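Local coordinates for protein pullulanase (PDB 2YOC) that hydrolyses alpha-1,6-glucosidic linkages in pullulan and related alpha-glucans, as a glycoside hydrolase associated with type 2 secretion, at residues 766-776 / 968-978; 936-946 / 1021-1032. All blocks are in the same frame, centred on the assembly; numbering follows the deposited sequence.

The two contacts illustrate how a barrel enzyme can be fastened to a C-terminal beta domain through its outer helices. In contact 1 the helix 762-776, between the sixth and seventh barrel strands, packs on the antiparallel C-terminal sheet; in contact 2 the helix 927-945, later in the chain than the last barrel strand, receives a short helix from the same domain. The centres of contact 1 and contact 2 are about 23 Å apart, their nearest atoms about 7 Å. The end of helix 840-855 and the loop after it serve both: the backbone of Q858 bonds to that of M776, while R944 bonds to the carbonyls of M855, G857 and G859. A sulfate, probably from the crystallisation liquor, lies about 4 Å from the D770 side chain.

Contact 1. Residues 766-776 / 968-978; sequences RHLADLTRLGM and GSDQQAGLLVM
Helix-on-sheet packing sets T772, R773 and M776 of helix 762-776 against L976 and M978 of strand 975-981, joining the (beta/alpha)8 barrel to the antiparallel C-terminal sheet. The axes of the two short segments approach to 9.8 Å and diverge by 30°, so helix and strand run in broadly the same direction. L976 occupies the middle, its CD1 3.9 Å from T772 CG2 where the two side chains meet nearly at right angles, while its CD2 touches R773 CG at 3.8 Å. T772 divides its branches: with chi1 at -58°, CG2 lies anti to the backbone N and faces the leucine, and OG1 turns back to bond L768 O. Further along, the selenium of selenomethionine M978 lies 4.2 Å from CB of selenomethionine M776, and I1001 of the adjoining strand flanks both M776 and L976. The loop leading into the strand adds Q971, whose CG lies against R766 CG and CD. R773 ties the polar side together: a water links its NH1 to L975 O and V977 N, and its NH2, salt-bridged to D770 OD1 at 2.7 Å, also donates to Q971 OE1 at 3.0 Å and 162°, both acceptors lying close to the guanidinium plane.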
loop_
_atom_site.group_PDB
_atom_site.type_symbol
_atom_site.label_atom_id
_atom_site.label_comp_id
_atom_site.label_asym_id
_atom_site.label_seq_id
_atom_site.Cartn_x
_atom_site.Cartn_y
_atom_site.Cartn_z
ATOM N N ARG B 766 -3.364 9.987 -13.185
ATOM C CA ARG B 766 -1.994 9.473 -13.045
ATOM C C ARG B 766 -1.955 7.923 -13.097
ATOM O O ARG B 766 -0.991 7.353 -13.619
ATOM C CB ARG B 766 -1.356 9.954 -11.736
ATOM C CG ARG B 766 -0.680 11.291 -11.813
ATOM C CD ARG B 766 0.126 11.610 -10.554
ATOM N NE ARG B 766 -0.667 11.547 -9.320
ATOM C CZ ARG B 766 -1.080 12.610 -8.651
ATOM N NH1 ARG B 766 -0.745 13.827 -9.057
ATOM N NH2 ARG B 766 -1.801 12.469 -7.545
ATOM N N HIS B 767 -2.990 7.259 -12.548
ATOM C CA HIS B 767 -3.099 5.807 -12.527
ATOM C C HIS B 767 -3.313 5.239 -13.918
ATOM O O HIS B 767 -2.870 4.125 -14.199
ATOM C CB HIS B 767 -4.193 5.339 -11.569
ATOM C CG HIS B 767 -4.202 3.852 -11.376
ATOM N ND1 HIS B 767 -5.244 3.071 -11.853
ATOM C CD2 HIS B 767 -3.272 3.041 -10.815
ATOM C CE1 HIS B 767 -4.943 1.823 -11.529
ATOM N NE2 HIS B 767 -3.775 1.754 -10.888
ATOM N N LEU B 768 -3.961 5.999 -14.793
ATOM C CA LEU B 768 -4.160 5.575 -16.181
ATOM C C LEU B 768 -2.816 5.642 -16.938
ATOM O O LEU B 768 -2.551 4.798 -17.789
ATOM C CB LEU B 768 -5.235 6.431 -16.871
ATOM C CG LEU B 768 -6.630 6.456 -16.212
ATOM C CD1 LEU B 768 -7.372 7.727 -16.554
ATOM C CD2 LEU B 768 -7.456 5.250 -16.597
ATOM N N ALA B 769 -1.958 6.624 -16.586
ATOM C CA ALA B 769 -0.615 6.789 -17.145
ATOM C C ALA B 769 0.213 5.573 -16.743
ATOM O O ALA B 769 0.879 4.967 -17.592
ATOM C CB ALA B 769 0.031 8.058 -16.608
ATOM N N ASP B 770 0.119 5.187 -15.458
ATOM C CA ASP B 770 0.787 4.023 -14.895
ATOM C C ASP B 770 0.408 2.757 -15.672
ATOM O O ASP B 770 1.306 2.004 -16.072
ATOM C CB ASP B 770 0.435 3.863 -13.413
ATOM C CG ASP B 770 1.191 4.737 -12.418
ATOM O OD1 ASP B 770 2.043 5.554 -12.854
ATOM O OD2 ASP B 770 0.950 4.582 -11.201
ATOM N N LEU B 771 -0.906 2.552 -15.936
ATOM C CA LEU B 771 -1.387 1.383 -16.677
ATOM C C LEU B 771 -0.944 1.423 -18.130
ATOM O O LEU B 771 -0.487 0.399 -18.639
ATOM C CB LEU B 771 -2.908 1.177 -16.549
ATOM C CG LEU B 771 -3.468 0.643 -15.195
ATOM C CD1 LEU B 771 -4.969 0.794 -15.136
ATOM C CD2 LEU B 771 -3.113 -0.816 -14.953
ATOM N N THR B 772 -0.996 2.605 -18.772
ATOM C CA THR B 772 -0.540 2.778 -20.155
ATOM C C THR B 772 0.954 2.412 -20.305
ATOM O O THR B 772 1.300 1.567 -21.128
ATOM C CB THR B 772 -0.906 4.181 -20.661
ATOM O OG1 THR B 772 -2.326 4.324 -20.539
ATOM C CG2 THR B 772 -0.470 4.436 -22.120
ATOM N N ARG B 773 1.820 3.013 -19.472
ATOM C CA ARG B 773 3.265 2.758 -19.477
ATOM C C ARG B 773 3.530 1.264 -19.370
ATOM O O ARG B 773 4.160 0.686 -20.255
ATOM C CB ARG B 773 3.960 3.533 -18.338
ATOM C CG ARG B 773 4.073 5.049 -18.619
ATOM C CD ARG B 773 4.948 5.778 -17.621
ATOM N NE ARG B 773 4.270 5.941 -16.339
ATOM C CZ ARG B 773 3.750 7.084 -15.917
ATOM N NH1 ARG B 773 3.856 8.181 -16.660
ATOM N NH2 ARG B 773 3.140 7.148 -14.739
ATOM N N LEU B 774 2.959 0.620 -18.339
ATOM C CA LEU B 774 3.100 -0.807 -18.129
ATOM C C LEU B 774 2.752 -1.603 -19.417
ATOM O O LEU B 774 3.524 -2.491 -19.815
ATOM C CB LEU B 774 2.229 -1.230 -16.944
ATOM C CG LEU B 774 2.373 -2.657 -16.446
ATOM C CD1 LEU B 774 3.832 -3.033 -16.193
ATOM C CD2 LEU B 774 1.566 -2.859 -15.203
ATOM N N GLY B 775 1.638 -1.218 -20.070
ATOM C CA GLY B 775 1.177 -1.799 -21.322
ATOM C C GLY B 775 2.186 -1.584 -22.439
ATOM O O GLY B 775 2.567 -2.542 -23.126
HETATM N N MSE B 776 2.682 -0.323 -22.600
HETATM C CA MSE B 776 3.694 0.016 -23.613
HETATM C C MSE B 776 4.968 -0.829 -23.438
HETATM O O MSE B 776 5.644 -1.112 -24.428
HETATM C CB MSE B 776 4.026 1.496 -23.568
HETATM C CG MSE B 776 2.845 2.346 -23.941
HETATM SE SE MSE B 776 3.357 4.135 -24.354
HETATM C CE MSE B 776 4.327 3.820 -26.079
ATOM N N GLY B 968 6.326 9.397 -11.491
ATOM C CA GLY B 968 6.240 9.837 -10.111
ATOM C C GLY B 968 5.014 10.663 -9.810
ATOM O O GLY B 968 4.084 10.760 -10.627
ATOM N N SER B 969 5.024 11.250 -8.608
ATOM C CA SER B 969 3.952 12.055 -8.054
ATOM C C SER B 969 3.850 13.406 -8.753
ATOM O O SER B 969 2.751 13.894 -9.016
ATOM C CB SER B 969 4.170 12.232 -6.554
ATOM O OG SER B 969 5.479 11.862 -6.129
ATOM N N ASP B 970 5.004 13.985 -9.084
ATOM C CA ASP B 970 5.173 15.291 -9.726
ATOM C C ASP B 970 4.966 15.314 -11.255
ATOM O O ASP B 970 5.096 16.389 -11.855
ATOM C CB ASP B 970 6.578 15.843 -9.381
ATOM C CG ASP B 970 7.771 14.935 -9.718
ATOM O OD1 ASP B 970 7.564 13.703 -9.915
ATOM O OD2 ASP B 970 8.916 15.438 -9.724
ATOM N N GLN B 971 4.657 14.148 -11.876
ATOM C CA GLN B 971 4.515 13.979 -13.321
ATOM C C GLN B 971 3.559 14.929 -14.029
ATOM O O GLN B 971 2.567 15.353 -13.439
ATOM C CB GLN B 971 4.203 12.520 -13.677
ATOM C CG GLN B 971 2.763 12.080 -13.415
ATOM C CD GLN B 971 2.454 10.766 -14.077
ATOM O OE1 GLN B 971 2.453 9.713 -13.427
ATOM N NE2 GLN B 971 2.171 10.801 -15.388
ATOM N N GLN B 972 3.877 15.261 -15.306
ATOM C CA GLN B 972 3.070 16.094 -16.215
ATOM C C GLN B 972 2.072 15.162 -16.891
ATOM O O GLN B 972 2.480 14.160 -17.479
ATOM C CB GLN B 972 3.951 16.769 -17.288
ATOM C CG GLN B 972 4.881 17.849 -16.760
ATOM C CD GLN B 972 5.408 18.730 -17.870
ATOM O OE1 GLN B 972 6.422 18.420 -18.514
ATOM N NE2 GLN B 972 4.752 19.866 -18.096
ATOM N N ALA B 973 0.776 15.466 -16.793
ATOM C CA ALA B 973 -0.278 14.623 -17.376
ATOM C C ALA B 973 -0.224 14.568 -18.899
ATOM O O ALA B 973 0.151 15.538 -19.543
ATOM C CB ALA B 973 -1.643 15.084 -16.907
ATOM N N GLY B 974 -0.552 13.411 -19.455
ATOM C CA GLY B 974 -0.557 13.210 -20.902
ATOM C C GLY B 974 0.802 13.043 -21.566
ATOM O O GLY B 974 0.864 12.773 -22.765
ATOM N N LEU B 975 1.901 13.193 -20.815
ATOM C CA LEU B 975 3.222 13.013 -21.385
ATOM C C LEU B 975 3.729 11.607 -21.080
ATOM O O LEU B 975 3.920 11.234 -19.914
ATOM C CB LEU B 975 4.186 14.079 -20.883
ATOM C CG LEU B 975 5.525 14.168 -21.586
ATOM C CD1 LEU B 975 5.360 14.773 -22.956
ATOM C CD2 LEU B 975 6.499 14.993 -20.761
ATOM N N LEU B 976 3.891 10.808 -22.144
ATOM C CA LEU B 976 4.391 9.444 -22.045
ATOM C C LEU B 976 5.750 9.413 -22.700
ATOM O O LEU B 976 5.879 9.705 -23.890
ATOM C CB LEU B 976 3.420 8.437 -22.685
ATOM C CG LEU B 976 2.048 8.351 -22.032
ATOM C CD1 LEU B 976 1.003 7.894 -23.023
ATOM C CD2 LEU B 976 2.073 7.471 -20.799
ATOM N N VAL B 977 6.778 9.153 -21.889
ATOM C CA VAL B 977 8.168 9.149 -22.334
ATOM C C VAL B 977 8.803 7.792 -22.052
ATOM O O VAL B 977 8.993 7.430 -20.883
ATOM C CB VAL B 977 8.981 10.348 -21.768
ATOM C CG1 VAL B 977 10.453 10.228 -22.122
ATOM C CG2 VAL B 977 8.433 11.675 -22.289
HETATM N N MSE B 978 9.115 7.031 -23.129
HETATM C CA MSE B 978 9.713 5.704 -23.022
HETATM C C MSE B 978 11.106 5.702 -23.581
HETATM O O MSE B 978 11.319 6.219 -24.676
HETATM C CB MSE B 978 8.851 4.669 -23.753
HETATM C CG MSE B 978 9.267 3.217 -23.474
HETATM SE SE MSE B 978 8.103 1.887 -24.302
HETATM C CE MSE B 978 8.481 2.222 -26.163
HETATM O O HOH W 1 5.806 8.738 -19.085
#

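Contact 2. Residues 936-946 / 1021-1032; sequences FYQELTELRKS and SAIQQTAGENSL
OE2 of E939 is gripped by two donors from the turn that follows the short helix 1022-1027. The backbone N of L1032 reaches this OE2 at 2.8 Å in an almost straight bond (176°) on the syn lone pair, and S1031 OG donates to it at 2.9 Å from above the carboxylate plane. With CG anti to the backbone N (chi1 -152°) and the chain extended beyond, the glutamate reaches past the end of the short helix and delivers its buried carboxylate to the turn; A1027 CB and Q1024 CG pack against the oxygens, whereas Q1024 OE1 accepts from V1053 N. S1031 OG is also bonded to A1033 N. The arrangement is an antiparallel pairing of helices, their segment axes 9.9 Å apart at 156°: the helix 927-945, which packs beside helices 446-457 and 840-855 of the (beta/alpha)8 barrel, meets an excursion from the C-terminal beta domain. Beyond the short helix, L1032 packs on the F936 end of helix 927-945, its CD2 forming a CH-pi contact over one face of the F936 ring, 3.7 Å from the centroid, and its CD1 meeting L940 CD2 at 3.8 Å. The edge of that ring faces N1030 O. At the other end, I1023 CG2 lies 3.8 Å from E942 CB and also touches L943 CD2. I1023 CD1 reaches S946 CB at 3.6 Å, next to the S946 OG that bonds L943 O on a lone pair.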
loop_
_atom_site.group_PDB
_atom_site.type_symbol
_atom_site.label_atom_id
_atom_site.label_comp_id
_atom_site.label_asym_id
_atom_site.label_seq_id
_atom_site.Cartn_x
_atom_site.Cartn_y
_atom_site.Cartn_z
ATOM N N PHE B 936 -0.861 9.339 -40.864
ATOM C CA PHE B 936 -0.426 9.170 -39.481
ATOM C C PHE B 936 -0.278 7.694 -39.140
ATOM O O PHE B 936 0.664 7.325 -38.439
ATOM C CB PHE B 936 -1.436 9.796 -38.504
ATOM C CG PHE B 936 -1.473 11.304 -38.390
ATOM C CD1 PHE B 936 -0.391 12.082 -38.804
ATOM C CD2 PHE B 936 -2.558 11.943 -37.804
ATOM C CE1 PHE B 936 -0.405 13.472 -38.638
ATOM C CE2 PHE B 936 -2.582 13.338 -37.663
ATOM C CZ PHE B 936 -1.504 14.092 -38.079
ATOM N N TYR B 937 -1.211 6.854 -39.609
ATOM C CA TYR B 937 -1.209 5.438 -39.296
ATOM C C TYR B 937 0.010 4.763 -39.915
ATOM O O TYR B 937 0.726 3.990 -39.245
ATOM C CB TYR B 937 -2.494 4.819 -39.816
ATOM C CG TYR B 937 -2.860 3.475 -39.223
ATOM C CD1 TYR B 937 -2.446 2.285 -39.829
ATOM C CD2 TYR B 937 -3.734 3.384 -38.142
ATOM C CE1 TYR B 937 -2.854 1.041 -39.339
ATOM C CE2 TYR B 937 -4.153 2.147 -37.652
ATOM C CZ TYR B 937 -3.728 0.980 -38.266
ATOM O OH TYR B 937 -4.171 -0.237 -37.800
ATOM N N GLN B 938 0.263 5.093 -41.194
ATOM C CA GLN B 938 1.377 4.566 -41.947
ATOM C C GLN B 938 2.681 4.993 -41.305
ATOM O O GLN B 938 3.612 4.189 -41.251
ATOM C CB GLN B 938 1.276 4.992 -43.399
ATOM C CG GLN B 938 0.095 4.335 -44.099
ATOM C CD GLN B 938 0.110 4.507 -45.585
ATOM O OE1 GLN B 938 1.159 4.715 -46.214
ATOM N NE2 GLN B 938 -1.054 4.351 -46.188
ATOM N N GLU B 939 2.717 6.218 -40.725
ATOM C CA GLU B 939 3.881 6.767 -40.013
ATOM C C GLU B 939 4.249 5.855 -38.829
ATOM O O GLU B 939 5.370 5.354 -38.770
ATOM C CB GLU B 939 3.558 8.182 -39.508
ATOM C CG GLU B 939 4.753 9.116 -39.366
ATOM C CD GLU B 939 4.360 10.564 -39.121
ATOM O OE1 GLU B 939 3.748 11.174 -40.030
ATOM O OE2 GLU B 939 4.643 11.082 -38.014
ATOM N N LEU B 940 3.259 5.590 -37.942
ATOM C CA LEU B 940 3.352 4.787 -36.729
ATOM C C LEU B 940 3.812 3.357 -36.980
ATOM O O LEU B 940 4.647 2.840 -36.229
ATOM C CB LEU B 940 2.001 4.798 -35.992
ATOM C CG LEU B 940 1.525 6.106 -35.350
ATOM C CD1 LEU B 940 0.193 5.898 -34.670
ATOM C CD2 LEU B 940 2.499 6.614 -34.299
ATOM N N THR B 941 3.263 2.713 -38.026
ATOM C CA THR B 941 3.621 1.341 -38.368
ATOM C C THR B 941 5.031 1.312 -38.922
ATOM O O THR B 941 5.801 0.405 -38.575
ATOM C CB THR B 941 2.567 0.662 -39.294
ATOM O OG1 THR B 941 2.520 1.316 -40.563
ATOM C CG2 THR B 941 1.169 0.563 -38.667
ATOM N N GLU B 942 5.384 2.314 -39.757
ATOM C CA GLU B 942 6.726 2.427 -40.347
ATOM C C GLU B 942 7.763 2.520 -39.230
ATOM O O GLU B 942 8.759 1.780 -39.245
ATOM C CB GLU B 942 6.829 3.607 -41.331
ATOM C CG GLU B 942 6.158 3.329 -42.669
ATOM C CD GLU B 942 6.277 4.391 -43.744
ATOM O OE1 GLU B 942 5.406 5.294 -43.814
ATOM O OE2 GLU B 942 7.214 4.272 -44.565
ATOM N N LEU B 943 7.470 3.361 -38.217
ATOM C CA LEU B 943 8.292 3.540 -37.025
ATOM C C LEU B 943 8.532 2.209 -36.296
ATOM O O LEU B 943 9.684 1.862 -36.036
ATOM C CB LEU B 943 7.656 4.572 -36.081
ATOM C CG LEU B 943 7.704 6.029 -36.562
ATOM C CD1 LEU B 943 6.747 6.888 -35.781
ATOM C CD2 LEU B 943 9.102 6.591 -36.501
ATOM N N ARG B 944 7.434 1.451 -36.018
ATOM C CA ARG B 944 7.419 0.133 -35.357
ATOM C C ARG B 944 8.393 -0.816 -36.045
ATOM O O ARG B 944 9.145 -1.520 -35.358
ATOM C CB ARG B 944 5.989 -0.434 -35.371
ATOM C CG ARG B 944 5.841 -1.821 -34.777
ATOM C CD ARG B 944 4.410 -2.145 -34.451
ATOM N NE ARG B 944 4.291 -3.399 -33.708
ATOM C CZ ARG B 944 4.281 -3.503 -32.382
ATOM N NH1 ARG B 944 4.383 -2.419 -31.622
ATOM N NH2 ARG B 944 4.159 -4.696 -31.805
ATOM N N LYS B 945 8.404 -0.815 -37.406
ATOM C CA LYS B 945 9.317 -1.658 -38.169
ATOM C C LYS B 945 10.713 -1.021 -38.391
ATOM O O LYS B 945 11.606 -1.682 -38.927
ATOM C CB LYS B 945 8.666 -2.180 -39.474
ATOM C CG LYS B 945 8.175 -1.128 -40.463
ATOM C CD LYS B 945 7.655 -1.766 -41.740
ATOM C CE LYS B 945 8.485 -1.448 -42.956
ATOM N NZ LYS B 945 7.963 -0.251 -43.665
ATOM N N SER B 946 10.917 0.240 -37.936
ATOM C CA SER B 946 12.178 0.964 -38.099
ATOM C C SER B 946 13.319 0.579 -37.160
ATOM O O SER B 946 14.422 1.070 -37.355
ATOM C CB SER B 946 11.938 2.467 -38.086
ATOM O OG SER B 946 12.051 3.040 -36.796
ATOM N N SER B 1021 13.262 10.776 -35.977
ATOM C CA SER B 1021 13.299 9.691 -36.947
ATOM C C SER B 1021 13.210 10.219 -38.385
ATOM O O SER B 1021 12.409 11.133 -38.673
ATOM C CB SER B 1021 12.156 8.710 -36.711
ATOM O OG SER B 1021 12.327 7.551 -37.515
ATOM N N ALA B 1022 14.029 9.619 -39.287
ATOM C CA ALA B 1022 14.041 9.932 -40.715
ATOM C C ALA B 1022 12.631 9.763 -41.272
ATOM O O ALA B 1022 12.203 10.599 -42.059
ATOM C CB ALA B 1022 14.993 9.008 -41.441
ATOM N N ILE B 1023 11.887 8.723 -40.790
ATOM C CA ILE B 1023 10.486 8.399 -41.114
ATOM C C ILE B 1023 9.617 9.656 -40.854
ATOM O O ILE B 1023 8.870 10.082 -41.751
ATOM C CB ILE B 1023 9.998 7.134 -40.301
ATOM C CG1 ILE B 1023 10.683 5.820 -40.764
ATOM C CG2 ILE B 1023 8.489 6.937 -40.374
ATOM C CD1 ILE B 1023 11.994 5.456 -40.086
ATOM N N GLN B 1024 9.782 10.277 -39.659
ATOM C CA GLN B 1024 9.040 11.477 -39.270
ATOM C C GLN B 1024 9.511 12.749 -39.983
ATOM O O GLN B 1024 8.686 13.618 -40.292
ATOM C CB GLN B 1024 9.042 11.662 -37.753
ATOM C CG GLN B 1024 8.022 10.777 -37.066
ATOM C CD GLN B 1024 8.069 10.886 -35.566
ATOM O OE1 GLN B 1024 9.123 10.728 -34.925
ATOM N NE2 GLN B 1024 6.904 11.113 -34.973
ATOM N N GLN B 1025 10.833 12.848 -40.244
ATOM C CA GLN B 1025 11.435 13.983 -40.964
ATOM C C GLN B 1025 10.962 14.001 -42.423
ATOM O O GLN B 1025 10.640 15.065 -42.941
ATOM C CB GLN B 1025 12.978 13.958 -40.889
ATOM C CG GLN B 1025 13.552 14.165 -39.480
ATOM C CD GLN B 1025 15.031 14.498 -39.489
ATOM O OE1 GLN B 1025 15.433 15.662 -39.369
ATOM N NE2 GLN B 1025 15.878 13.476 -39.602
ATOM N N THR B 1026 10.865 12.818 -43.062
ATOM C CA THR B 1026 10.371 12.678 -44.438
ATOM C C THR B 1026 8.908 13.147 -44.523
ATOM O O THR B 1026 8.543 13.840 -45.469
ATOM C CB THR B 1026 10.520 11.226 -44.927
ATOM O OG1 THR B 1026 11.817 10.731 -44.594
ATOM C CG2 THR B 1026 10.316 11.089 -46.427
ATOM N N ALA B 1027 8.098 12.798 -43.504
ATOM C CA ALA B 1027 6.689 13.143 -43.399
ATOM C C ALA B 1027 6.406 14.641 -43.405
ATOM O O ALA B 1027 5.381 15.050 -43.958
ATOM C CB ALA B 1027 6.091 12.494 -42.173
ATOM N N GLY B 1028 7.304 15.432 -42.807
ATOM C CA GLY B 1028 7.195 16.886 -42.745
ATOM C C GLY B 1028 5.997 17.438 -41.989
ATOM O O GLY B 1028 5.826 17.133 -40.805
ATOM N N GLU B 1029 5.177 18.297 -42.667
ATOM C CA GLU B 1029 3.966 18.951 -42.120
ATOM C C GLU B 1029 2.860 17.936 -41.775
ATOM O O GLU B 1029 1.979 18.218 -40.954
ATOM C CB GLU B 1029 3.398 19.970 -43.126
ATOM C CG GLU B 1029 4.180 21.266 -43.281
ATOM C CD GLU B 1029 3.747 22.138 -44.451
ATOM O OE1 GLU B 1029 2.536 22.157 -44.769
ATOM O OE2 GLU B 1029 4.622 22.811 -45.046
ATOM N N ASN B 1030 2.912 16.764 -42.431
ATOM C CA ASN B 1030 1.969 15.655 -42.256
ATOM C C ASN B 1030 2.422 14.669 -41.160
ATOM O O ASN B 1030 1.747 13.666 -40.905
ATOM C CB ASN B 1030 1.751 14.961 -43.606
ATOM C CG ASN B 1030 1.233 15.917 -44.655
ATOM O OD1 ASN B 1030 1.948 16.821 -45.114
ATOM N ND2 ASN B 1030 -0.038 15.781 -45.006
ATOM N N SER B 1031 3.567 14.968 -40.514
ATOM C CA SER B 1031 4.100 14.168 -39.422
ATOM C C SER B 1031 3.388 14.475 -38.134
ATOM O O SER B 1031 2.892 15.583 -37.909
ATOM C CB SER B 1031 5.593 14.403 -39.232
ATOM O OG SER B 1031 6.113 13.566 -38.216
ATOM N N LEU B 1032 3.380 13.482 -37.272
ATOM C CA LEU B 1032 2.815 13.559 -35.946
ATOM C C LEU B 1032 3.800 14.311 -35.084
ATOM O O LEU B 1032 3.446 14.767 -34.001
ATOM C CB LEU B 1032 2.627 12.144 -35.399
ATOM C CG LEU B 1032 1.507 11.349 -35.999
ATOM C CD1 LEU B 1032 1.878 9.915 -36.124
ATOM C CD2 LEU B 1032 0.269 11.508 -35.207
#